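Local atomic coordinates of large adhesion protein (Lap) involved in biofilm formation (Marinobacter hydrocarbonoclasticus, PDB entry 6XI3), a protein that probably extends a bacterial biofilm adhesin away from the cell, through tandem Ig-like beta-sandwich repeats joined by calcium-binding linkers. Residues L93-L98 with D203-A208; G125-S130 with V197-Q202; Q139-S144 with T183-S188; T148-N153 with A172-D177. One frame throughout, in Å; residues are numbered along the deposited sequence.

Contact 1 of 4, residues L93-L98 with D203-A208. With CA (calcium ion), chain E.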
loop_
_atom_site.group_PDB
_atom_site.type_symbol
_atom_site.label_atom_id
_atom_site.label_comp_id
_atom_site.label_asym_id
_atom_site.label_seq_id
_atom_site.Cartn_x
_atom_site.Cartn_y
_atom_site.Cartn_z
ATOM N N LEU A 93 45.515 19.339 -9.955
ATOM C CA LEU A 93 45.420 17.871 -9.861
ATOM C C LEU A 93 44.120 17.516 -9.137
ATOM O O LEU A 93 43.615 18.354 -8.352
ATOM C CB LEU A 93 46.625 17.277 -9.142
ATOM C CG LEU A 93 47.975 17.622 -9.778
ATOM C CD1 LEU A 93 49.114 16.949 -9.026
ATOM C CD2 LEU A 93 47.995 17.239 -11.244
ATOM N N VAL A 94 43.624 16.312 -9.405
ATOM C CA VAL A 94 42.444 15.747 -8.697
ATOM C C VAL A 94 42.921 14.880 -7.539
ATOM O O VAL A 94 44.070 14.436 -7.550
ATOM C CB VAL A 94 41.504 14.987 -9.648
ATOM C CG1 VAL A 94 40.957 15.921 -10.708
ATOM C CG2 VAL A 94 42.138 13.744 -10.264
ATOM N N ASP A 95 42.013 14.633 -6.596
ATOM C CA ASP A 95 42.244 13.817 -5.386
ATOM C C ASP A 95 42.588 12.377 -5.780
ATOM O O ASP A 95 42.214 11.924 -6.877
ATOM C CB ASP A 95 41.038 13.892 -4.435
ATOM C CG ASP A 95 40.936 15.185 -3.636
ATOM O OD1 ASP A 95 41.778 16.105 -3.875
ATOM O OD2 ASP A 95 40.048 15.254 -2.746
ATOM N N GLY A 96 43.226 11.686 -4.846
ATOM C CA GLY A 96 43.698 10.306 -4.996
ATOM C C GLY A 96 45.209 10.264 -4.886
ATOM O O GLY A 96 45.800 11.169 -4.240
ATOM N N SER A 97 45.823 9.263 -5.504
ATOM C CA SER A 97 47.287 9.047 -5.435
ATOM C C SER A 97 47.994 10.171 -6.199
ATOM O O SER A 97 47.458 10.668 -7.191
ATOM C CB SER A 97 47.642 7.708 -6.001
ATOM O OG SER A 97 47.218 7.683 -7.361
ATOM N N LEU A 98 49.165 10.559 -5.721
ATOM C CA LEU A 98 50.114 11.430 -6.451
ATOM C C LEU A 98 51.362 10.600 -6.667
ATOM O O LEU A 98 51.832 10.018 -5.669
ATOM C CB LEU A 98 50.469 12.655 -5.605
ATOM C CG LEU A 98 49.309 13.573 -5.259
ATOM C CD1 LEU A 98 49.759 14.664 -4.297
ATOM C CD2 LEU A 98 48.725 14.161 -6.533
ATOM N N ASP A 203 34.075 8.284 -3.988
ATOM C CA ASP A 203 34.866 9.488 -4.289
ATOM C C ASP A 203 36.308 9.018 -4.564
ATOM O O ASP A 203 36.637 7.811 -4.401
ATOM C CB ASP A 203 34.700 10.551 -3.198
ATOM C CG ASP A 203 35.468 10.315 -1.921
ATOM O OD1 ASP A 203 36.330 9.401 -1.902
ATOM O OD2 ASP A 203 35.212 11.064 -0.949
ATOM N N ARG A 204 37.143 9.930 -5.010
ATOM C CA ARG A 204 38.487 9.568 -5.516
ATOM C C ARG A 204 39.387 9.178 -4.348
ATOM O O ARG A 204 40.491 8.703 -4.612
ATOM C CB ARG A 204 39.065 10.745 -6.274
ATOM C CG ARG A 204 38.282 11.167 -7.499
ATOM C CD ARG A 204 39.119 12.254 -8.128
ATOM N NE ARG A 204 38.659 12.695 -9.416
ATOM C CZ ARG A 204 37.887 13.744 -9.640
ATOM N NH1 ARG A 204 37.395 14.452 -8.643
ATOM N NH2 ARG A 204 37.546 14.042 -10.870
ATOM N N ASN A 205 38.970 9.386 -3.096
ATOM C CA ASN A 205 39.760 8.878 -1.945
ATOM C C ASN A 205 39.198 7.536 -1.469
ATOM O O ASN A 205 39.624 7.081 -0.437
ATOM C CB ASN A 205 39.870 9.911 -0.827
ATOM C CG ASN A 205 40.603 11.146 -1.284
ATOM O OD1 ASN A 205 39.965 12.106 -1.716
ATOM N ND2 ASN A 205 41.931 11.107 -1.208
ATOM N N GLY A 206 38.313 6.900 -2.223
ATOM C CA GLY A 206 37.815 5.553 -1.879
ATOM C C GLY A 206 36.700 5.571 -0.840
ATOM O O GLY A 206 36.464 4.509 -0.252
ATOM N N ASN A 207 36.017 6.704 -0.629
ATOM C CA ASN A 207 34.956 6.815 0.409
ATOM C C ASN A 207 33.596 6.680 -0.278
ATOM O O ASN A 207 33.372 7.346 -1.338
ATOM C CB ASN A 207 34.996 8.125 1.200
ATOM C CG ASN A 207 36.320 8.373 1.886
ATOM O OD1 ASN A 207 37.071 9.240 1.467
ATOM N ND2 ASN A 207 36.647 7.573 2.879
ATOM N N ALA A 208 32.713 5.854 0.296
ATOM C CA ALA A 208 31.321 5.723 -0.190
ATOM C C ALA A 208 30.631 7.075 0.016
ATOM O O ALA A 208 30.759 7.624 1.109
ATOM C CB ALA A 208 30.615 4.597 0.536
HETATM CA CA CA E . 38.593 13.921 -1.634
HETATM O O HOH W 1 37.009 12.746 -0.290
#

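Contact 2 of 4, residues G125-S130 with V197-Q202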
loop_
_atom_site.group_PDB
_atom_site.type_symbol
_atom_site.label_atom_id
_atom_site.label_comp_id
_atom_site.label_asym_id
_atom_site.label_seq_id
_atom_site.Cartn_x
_atom_site.Cartn_y
_atom_site.Cartn_z
ATOM N N GLY A 125 34.226 14.527 -0.660
ATOM C CA GLY A 125 33.324 13.756 -1.525
ATOM C C GLY A 125 31.883 13.946 -1.068
ATOM O O GLY A 125 31.665 14.029 0.164
ATOM N N ASP A 126 30.954 14.047 -2.010
ATOM C CA ASP A 126 29.514 14.238 -1.684
ATOM C C ASP A 126 28.686 13.702 -2.843
ATOM O O ASP A 126 29.194 13.635 -3.976
ATOM C CB ASP A 126 29.223 15.717 -1.385
ATOM C CG ASP A 126 27.972 15.976 -0.553
ATOM O OD1 ASP A 126 27.579 15.084 0.197
ATOM O OD2 ASP A 126 27.402 17.072 -0.679
ATOM N N LEU A 127 27.437 13.324 -2.575
ATOM C CA LEU A 127 26.494 12.950 -3.651
ATOM C C LEU A 127 25.115 13.453 -3.228
ATOM O O LEU A 127 24.843 13.403 -2.040
ATOM C CB LEU A 127 26.525 11.429 -3.850
ATOM C CG LEU A 127 25.596 10.889 -4.940
ATOM C CD1 LEU A 127 26.180 9.648 -5.598
ATOM C CD2 LEU A 127 24.208 10.565 -4.371
ATOM N N THR A 128 24.332 13.931 -4.193
ATOM C CA THR A 128 22.895 14.250 -4.027
ATOM C C THR A 128 22.134 13.391 -5.035
ATOM O O THR A 128 22.708 13.055 -6.111
ATOM C CB THR A 128 22.596 15.747 -4.198
ATOM O OG1 THR A 128 22.758 16.083 -5.581
ATOM C CG2 THR A 128 23.458 16.636 -3.317
ATOM N N VAL A 129 20.914 13.009 -4.680
ATOM C CA VAL A 129 19.953 12.441 -5.659
ATOM C C VAL A 129 18.595 13.112 -5.446
ATOM O O VAL A 129 18.260 13.438 -4.305
ATOM C CB VAL A 129 19.834 10.926 -5.543
ATOM C CG1 VAL A 129 19.168 10.505 -4.241
ATOM C CG2 VAL A 129 19.088 10.394 -6.755
ATOM N N SER A 130 17.857 13.330 -6.520
ATOM C CA SER A 130 16.538 13.987 -6.414
ATOM C C SER A 130 15.595 13.406 -7.463
ATOM O O SER A 130 16.028 13.140 -8.610
ATOM C CB SER A 130 16.681 15.489 -6.468
ATOM O OG SER A 130 16.450 15.976 -7.765
ATOM N N VAL A 197 14.260 6.210 -2.997
ATOM C CA VAL A 197 15.332 6.175 -4.023
ATOM C C VAL A 197 16.671 6.343 -3.298
ATOM O O VAL A 197 16.851 7.376 -2.633
ATOM C CB VAL A 197 15.117 7.208 -5.141
ATOM C CG1 VAL A 197 16.258 7.197 -6.148
ATOM C CG2 VAL A 197 13.815 6.956 -5.874
ATOM N N GLU A 198 17.557 5.355 -3.417
ATOM C CA GLU A 198 18.918 5.416 -2.842
ATOM C C GLU A 198 19.952 5.453 -3.977
ATOM O O GLU A 198 19.808 4.678 -4.955
ATOM C CB GLU A 198 19.108 4.229 -1.903
ATOM C CG GLU A 198 20.510 4.118 -1.347
ATOM C CD GLU A 198 20.797 5.058 -0.191
ATOM O OE1 GLU A 198 19.871 5.285 0.625
ATOM O OE2 GLU A 198 21.941 5.568 -0.107
ATOM N N ALA A 199 20.952 6.333 -3.848
ATOM C CA ALA A 199 22.047 6.496 -4.829
ATOM C C ALA A 199 23.368 6.493 -4.074
ATOM O O ALA A 199 23.410 7.039 -2.962
ATOM C CB ALA A 199 21.872 7.746 -5.657
ATOM N N SER A 200 24.381 5.843 -4.646
ATOM C CA SER A 200 25.707 5.687 -4.021
ATOM C C SER A 200 26.808 5.643 -5.093
ATOM O O SER A 200 26.595 5.217 -6.244
ATOM C CB SER A 200 25.724 4.498 -3.086
ATOM O OG SER A 200 25.611 3.271 -3.802
ATOM N N ALA A 201 27.985 6.082 -4.701
ATOM C CA ALA A 201 29.163 6.096 -5.593
ATOM C C ALA A 201 30.392 6.125 -4.698
ATOM O O ALA A 201 30.217 6.028 -3.484
ATOM C CB ALA A 201 29.063 7.266 -6.536
ATOM N N GLN A 202 31.580 6.190 -5.290
ATOM C CA GLN A 202 32.832 6.243 -4.509
ATOM C C GLN A 202 33.577 7.511 -4.937
ATOM O O GLN A 202 33.632 7.784 -6.134
ATOM C CB GLN A 202 33.610 4.939 -4.715
ATOM C CG GLN A 202 34.627 4.683 -3.621
ATOM C CD GLN A 202 35.344 3.361 -3.760
ATOM O OE1 GLN A 202 36.270 3.196 -4.566
ATOM N NE2 GLN A 202 34.947 2.433 -2.908
#

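Contact 3 of 4, residues Q139-S144 with T183-S188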
loop_
_atom_site.group_PDB
_atom_site.type_symbol
_atom_site.label_atom_id
_atom_site.label_comp_id
_atom_site.label_asym_id
_atom_site.label_seq_id
_atom_site.Cartn_x
_atom_site.Cartn_y
_atom_site.Cartn_z
ATOM N N GLN A 139 4.296 4.750 -15.344
ATOM C CA GLN A 139 5.000 3.920 -14.314
ATOM C C GLN A 139 6.502 4.046 -14.561
ATOM O O GLN A 139 7.182 3.024 -14.764
ATOM C CB GLN A 139 4.501 2.469 -14.329
ATOM C CG GLN A 139 2.982 2.389 -14.226
ATOM C CD GLN A 139 2.403 1.034 -13.869
ATOM O OE1 GLN A 139 2.966 0.251 -13.121
ATOM N NE2 GLN A 139 1.189 0.814 -14.312
ATOM N N THR A 140 6.977 5.279 -14.612
ATOM C CA THR A 140 8.413 5.596 -14.814
ATOM C C THR A 140 8.846 6.674 -13.831
ATOM O O THR A 140 7.994 7.338 -13.240
ATOM C CB THR A 140 8.710 6.046 -16.247
ATOM O OG1 THR A 140 7.983 7.254 -16.482
ATOM C CG2 THR A 140 8.340 5.021 -17.297
ATOM N N VAL A 141 10.150 6.792 -13.620
ATOM C CA VAL A 141 10.710 7.844 -12.749
ATOM C C VAL A 141 11.864 8.504 -13.506
ATOM O O VAL A 141 12.609 7.782 -14.225
ATOM C CB VAL A 141 11.117 7.280 -11.378
ATOM C CG1 VAL A 141 12.066 6.111 -11.506
ATOM C CG2 VAL A 141 11.738 8.362 -10.514
ATOM N N ASN A 142 11.905 9.832 -13.442
ATOM C CA ASN A 142 13.074 10.658 -13.838
ATOM C C ASN A 142 13.823 11.038 -12.563
ATOM O O ASN A 142 13.161 11.532 -11.609
ATOM C CB ASN A 142 12.643 11.897 -14.630
ATOM C CG ASN A 142 11.916 11.560 -15.914
ATOM O OD1 ASN A 142 11.882 10.398 -16.341
ATOM N ND2 ASN A 142 11.327 12.570 -16.541
ATOM N N LEU A 143 15.130 10.787 -12.546
ATOM C CA LEU A 143 16.050 11.015 -11.403
ATOM C C LEU A 143 17.163 11.904 -11.927
ATOM O O LEU A 143 17.562 11.734 -13.089
ATOM C CB LEU A 143 16.717 9.708 -10.947
ATOM C CG LEU A 143 15.812 8.595 -10.443
ATOM C CD1 LEU A 143 16.602 7.330 -10.194
ATOM C CD2 LEU A 143 15.078 9.005 -9.175
ATOM N N SER A 144 17.759 12.700 -11.065
ATOM C CA SER A 144 18.989 13.428 -11.420
ATOM C C SER A 144 19.765 13.607 -10.127
ATOM O O SER A 144 19.197 13.325 -9.078
ATOM C CB SER A 144 18.691 14.723 -12.120
ATOM O OG SER A 144 18.246 15.693 -11.194
ATOM N N THR A 183 16.205 8.989 -17.235
ATOM C CA THR A 183 14.884 9.367 -17.782
ATOM C C THR A 183 14.112 8.087 -18.023
ATOM O O THR A 183 14.724 7.129 -18.509
ATOM C CB THR A 183 15.042 10.215 -19.046
ATOM O OG1 THR A 183 15.935 11.228 -18.594
ATOM C CG2 THR A 183 13.752 10.832 -19.530
ATOM N N GLY A 184 12.841 8.091 -17.646
ATOM C CA GLY A 184 11.903 6.991 -17.919
ATOM C C GLY A 184 12.368 5.655 -17.363
ATOM O O GLY A 184 12.172 4.672 -18.055
ATOM N N VAL A 185 12.942 5.585 -16.164
ATOM C CA VAL A 185 13.274 4.268 -15.538
ATOM C C VAL A 185 11.949 3.542 -15.249
ATOM O O VAL A 185 11.083 4.155 -14.580
ATOM C CB VAL A 185 14.102 4.398 -14.251
ATOM C CG1 VAL A 185 14.379 3.033 -13.655
ATOM C CG2 VAL A 185 15.400 5.158 -14.459
ATOM N N ASP A 186 11.822 2.287 -15.692
ATOM C CA ASP A 186 10.598 1.442 -15.563
ATOM C C ASP A 186 10.426 1.004 -14.103
ATOM O O ASP A 186 11.293 0.256 -13.581
ATOM C CB ASP A 186 10.663 0.224 -16.498
ATOM C CG ASP A 186 9.425 -0.677 -16.479
ATOM O OD1 ASP A 186 8.413 -0.326 -15.805
ATOM O OD2 ASP A 186 9.486 -1.734 -17.136
ATOM N N ILE A 187 9.344 1.430 -13.446
ATOM C CA ILE A 187 9.039 0.983 -12.055
ATOM C C ILE A 187 7.680 0.266 -12.013
ATOM O O ILE A 187 7.077 0.190 -10.905
ATOM C CB ILE A 187 9.100 2.157 -11.071
ATOM C CG1 ILE A 187 8.183 3.310 -11.490
ATOM C CG2 ILE A 187 10.532 2.604 -10.895
ATOM C CD1 ILE A 187 7.922 4.297 -10.385
ATOM N N SER A 188 7.218 -0.232 -13.160
ATOM C CA SER A 188 5.997 -1.072 -13.282
ATOM C C SER A 188 6.110 -2.309 -12.372
ATOM O O SER A 188 5.076 -2.757 -11.913
ATOM C CB SER A 188 5.682 -1.420 -14.719
ATOM O OG SER A 188 6.689 -2.235 -15.287
#

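Contact 4 of 4, residues T148-N153 with A172-D177. With CA (calcium ion), chain E.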
loop_
_atom_site.group_PDB
_atom_site.type_symbol
_atom_site.label_atom_id
_atom_site.label_comp_id
_atom_site.label_asym_id
_atom_site.label_seq_id
_atom_site.Cartn_x
_atom_site.Cartn_y
_atom_site.Cartn_z
ATOM N N THR A 148 30.431 15.420 -5.863
ATOM C CA THR A 148 31.670 16.176 -5.594
ATOM C C THR A 148 32.778 15.148 -5.366
ATOM O O THR A 148 32.555 14.205 -4.602
ATOM C CB THR A 148 31.476 17.094 -4.373
ATOM O OG1 THR A 148 30.358 17.930 -4.649
ATOM C CG2 THR A 148 32.677 17.958 -4.081
ATOM N N ASP A 149 33.937 15.340 -6.001
ATOM C CA ASP A 149 35.103 14.432 -5.891
ATOM C C ASP A 149 34.775 12.998 -6.338
ATOM O O ASP A 149 35.410 12.071 -5.850
ATOM C CB ASP A 149 35.667 14.380 -4.472
ATOM C CG ASP A 149 37.143 13.973 -4.505
ATOM O OD1 ASP A 149 37.724 14.162 -5.575
ATOM O OD2 ASP A 149 37.649 13.423 -3.499
ATOM N N VAL A 150 33.841 12.818 -7.255
ATOM C CA VAL A 150 33.609 11.516 -7.942
ATOM C C VAL A 150 34.046 11.671 -9.398
ATOM O O VAL A 150 33.609 12.639 -10.027
ATOM C CB VAL A 150 32.128 11.102 -7.861
ATOM C CG1 VAL A 150 31.875 9.794 -8.617
ATOM C CG2 VAL A 150 31.681 11.013 -6.420
ATOM N N ALA A 151 34.884 10.758 -9.895
ATOM C CA ALA A 151 35.532 10.872 -11.223
ATOM C C ALA A 151 34.474 10.791 -12.310
ATOM O O ALA A 151 33.620 9.913 -12.267
ATOM C CB ALA A 151 36.576 9.786 -11.429
ATOM N N PRO A 152 34.521 11.652 -13.342
ATOM C CA PRO A 152 33.705 11.435 -14.537
ATOM C C PRO A 152 33.875 10.000 -15.065
ATOM O O PRO A 152 34.935 9.412 -14.840
ATOM C CB PRO A 152 34.223 12.501 -15.508
ATOM C CG PRO A 152 34.687 13.600 -14.597
ATOM C CD PRO A 152 35.314 12.888 -13.414
ATOM N N ASN A 153 32.799 9.447 -15.644
ATOM C CA ASN A 153 32.651 8.028 -16.085
ATOM C C ASN A 153 32.554 7.078 -14.889
ATOM O O ASN A 153 32.355 5.890 -15.136
ATOM C CB ASN A 153 33.763 7.587 -17.043
ATOM C CG ASN A 153 33.574 8.271 -18.371
ATOM O OD1 ASN A 153 32.539 8.086 -19.009
ATOM N ND2 ASN A 153 34.498 9.144 -18.725
ATOM N N ALA A 172 23.807 4.955 -13.392
ATOM C CA ALA A 172 24.000 6.185 -14.171
ATOM C C ALA A 172 25.486 6.529 -14.173
ATOM O O ALA A 172 26.168 6.275 -13.171
ATOM C CB ALA A 172 23.188 7.321 -13.602
ATOM N N THR A 173 25.900 7.203 -15.226
ATOM C CA THR A 173 27.308 7.612 -15.452
ATOM C C THR A 173 27.482 9.069 -15.024
ATOM O O THR A 173 26.690 9.925 -15.443
ATOM C CB THR A 173 27.671 7.382 -16.924
ATOM O OG1 THR A 173 27.575 5.969 -17.086
ATOM C CG2 THR A 173 29.060 7.869 -17.277
ATOM N N VAL A 174 28.478 9.317 -14.193
ATOM C CA VAL A 174 28.863 10.678 -13.753
ATOM C C VAL A 174 29.500 11.410 -14.945
ATOM O O VAL A 174 30.453 10.855 -15.529
ATOM C CB VAL A 174 29.798 10.571 -12.544
ATOM C CG1 VAL A 174 30.351 11.925 -12.131
ATOM C CG2 VAL A 174 29.090 9.894 -11.383
ATOM N N GLY A 175 28.984 12.599 -15.272
ATOM C CA GLY A 175 29.479 13.488 -16.337
ATOM C C GLY A 175 30.697 14.299 -15.896
ATOM O O GLY A 175 31.146 14.172 -14.727
ATOM N N ALA A 176 31.202 15.141 -16.799
ATOM C CA ALA A 176 32.397 15.990 -16.586
ATOM C C ALA A 176 32.125 16.958 -15.430
ATOM O O ALA A 176 33.017 17.131 -14.590
ATOM C CB ALA A 176 32.767 16.710 -17.870
ATOM N N ASP A 177 30.914 17.506 -15.330
ATOM C CA ASP A 177 30.542 18.460 -14.242
ATOM C C ASP A 177 30.110 17.712 -12.969
ATOM O O ASP A 177 29.677 18.376 -12.002
ATOM C CB ASP A 177 29.444 19.417 -14.707
ATOM C CG ASP A 177 28.090 18.758 -14.950
ATOM O OD1 ASP A 177 27.978 17.534 -14.733
ATOM O OD2 ASP A 177 27.162 19.467 -15.387
HETATM CA CA CA E . 38.593 13.921 -1.634
HETATM O O HOH W 1 37.009 12.746 -0.290
#

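Contact 1 of 4, residues L93-L98 with D203-A208
Asp95 and Asn205 meet at a shared calcium ion, making this an inter-domain contact at the junction between two successive Ig-like beta-sandwich repeats. One side is the loop leading into strand 96-105 of the first repeat, with Gly96 at the strand's start; the other is the turn between strands 193-202 and 208-217 in the next. The evidence is coordination: Asp95 OD2 and Asn205 OD1 each lie 2.3 Å from the calcium. These two oxygens are 3.3 Å apart as fellow ligands, with carboxylate and amide planes 63° apart. Asp121, Thr123 and Asp149 supply further ligands, and a water completes the six found.

The second carboxylate oxygen of Asp95 accepts from Ala122 N, while Asn205 ND2 donates to Leu120 O, so both metal-binding groups are fixed in rotation by bonds beyond the metal. Beside the ion, Val94 CB sits over one face of the Arg204 guanidinium, 3.7 Å above its plane and offset toward the rim, the two side chains crossing at about a right angle. An extended chain from CG to NE carries Arg204 past Asp95 O to this position, with NH1 turned to Asp149 in a salt bridge.

The turn is shaped from within: Asp203 OD1 takes Asn205 N in an Asx turn and Asn207 N from the opposite face of its carboxylate plane, while Asp203 OD2 accepts a 2.5 Å hydrogen bond from the calcium-bound water.

Contact 2 of 4, residues G125-S130 with V197-Q202
Leu127 and Val129 point from one strand onto Ala199 of another, and their branches account for most of the touching. Leu127 forks around the smaller residues: CD2 reaches Ala199 CB at 3.9 Å, while CD1 goes the other way along the strand to Ala201 CB, also at 3.9 Å. Its CG lies opposite the backbone N, but chi2 of 148° departs from a staggered value, a twist that accompanies this two-way reach.

Val129 approaches more bluntly. Its CB is 3.8 Å from Ala199 CB, and both methyls remain close to that same alanine carbon. With CG1 placed between the backbone N and carbonyl carbon (chi1 68°), CG2 is directed toward Val197, whose CG1 lies 4.3 Å away.

The axes of strands 126-130 and 197-202 come no nearer than 7.4 Å, and their directions differ by 154°. This is face-to-face packing between the two sheets of an Ig-like beta-sandwich, through apolar side chains instead of a backbone ladder. Small alanine side chains let the bulkier Leu127 and Val129 settle close to the facing strand. Tyr180 of strand 180-186 touches Leu127, Val129 and Ala199, and Val156 of strand 155-161 also meets Leu127 and Ala199.

Contact 3 of 4, residues Q139-S144 with T183-S188
The backbones of Gln139-Ser144 and Thr183-Ser188 pair antiparallel, with Val141 and Val185 as a hydrogen-bonded pair and Thr140 and Asp186 as the neighbouring non-hydrogen-bonded pair. Val141 N reaches Val185 O at 3.0 Å in the carbonyl plane, and Val185 N returns a bond to Val141 O at 2.9 Å. A further bond runs from Ile187 N to Gln139 O, its donor lying above the carbonyl plane. This joins strands 140-148 and 180-186 in one sheet of the beta-sandwich; Gln139 and Thr140 also form a G1 bulge opposite Asp135.

On the inner face, Val141 and Val185 lie side by side. Val141 CG1, held between the backbone N and carbonyl carbon (chi1 55°), approaches Val185 CB at 3.8 Å and Ile187 CG2 at 3.9 Å. Met160 of strand 155-161 packs against all three residues. The other face carries Thr140, whose CB lies 3.7 Å from Gly184 CA.

Asn142 OD1 takes Gly184 N at 2.8 Å, almost straight at 176°, where the second chain turns a corner; backbone pairing resumes between Leu143 and Leu182. Past the Val185 pair, Asp186 OD1 accepts Ser188 OG on the syn side and Ser188 N on the anti side, the latter forming an Asx turn. Side-chain oxygens thus give backbone N-H groups partners where the chain leaves a straight strand course.

Contact 4 of 4, residues T148-N153 with A172-D177
Val174 O receives Asn153 N at 2.7 Å, the one hydrogen bond between Thr148-Asn153 and Ala172-Asp177. Its N-H...O angle is 160°, with the donor tilted 17° from the carbonyl plane. The same oxygen has a CA-H...O contact with Pro152 CA at 3.4 Å, so successive residues of one loop converge on it.

Next to this backbone link, Val174 packs against the loop by both branches. CG2 meets Val150 CG1 at 3.9 Å, the side chains crossing at about a right angle. The other methyl, CG1, is opposite its own backbone N (chi1 174°), which brings it to Ala151 O at 3.8 Å. Pro152 lies along the following turn: its CB is 3.6 Å from Gly175 O, and CG approaches Ala176 CA. At the exposed margin, Thr173 CG2 rests 3.8 Å from Asn153 CA, while Thr173 OG1 bonds to Gln155 NE2.

The contact joins two connections at the calcium-linked end of an Ig-like beta-sandwich: the loop between strands 140-148 and 155-161, and the turn leaving strand 167-173. Asp149, in the first loop, binds calcium through OD2 at 2.1 Å. With Arg204 at its other oxygen, the carboxylate is divided between a metal ion and a guanidinium, which probably offsets its negative charge; the Arg204 side chain also touches Ala151 and Pro152. One short hydrogen bond and apolar packing join the calcium-binding loop to the turn after strand 167-173, an arrangement that may connect the metal site with the adjoining sandwich.

Overall arrangement
Along the chain the contacts are nested: contact 1 encloses contact 2, which encloses contact 3, which encloses contact 4. Contacts 1 and 4 have centres about 13 Å apart and share a calcium ion and its water. Contact 2 lies, centre to centre, about 16 Å from contact 1 and about 11 Å from contact 4, between the sheets of the following sandwich. Contact 3 is farther along that domain, its centre about 31 Å from that of contact 1, with neighbouring strands 126-135 and 140-148 connecting it to contact 2. The series therefore runs from a metal-bound linker through a packed core to a sheet edge, consistent with calcium holding successive repeats in an extended rod.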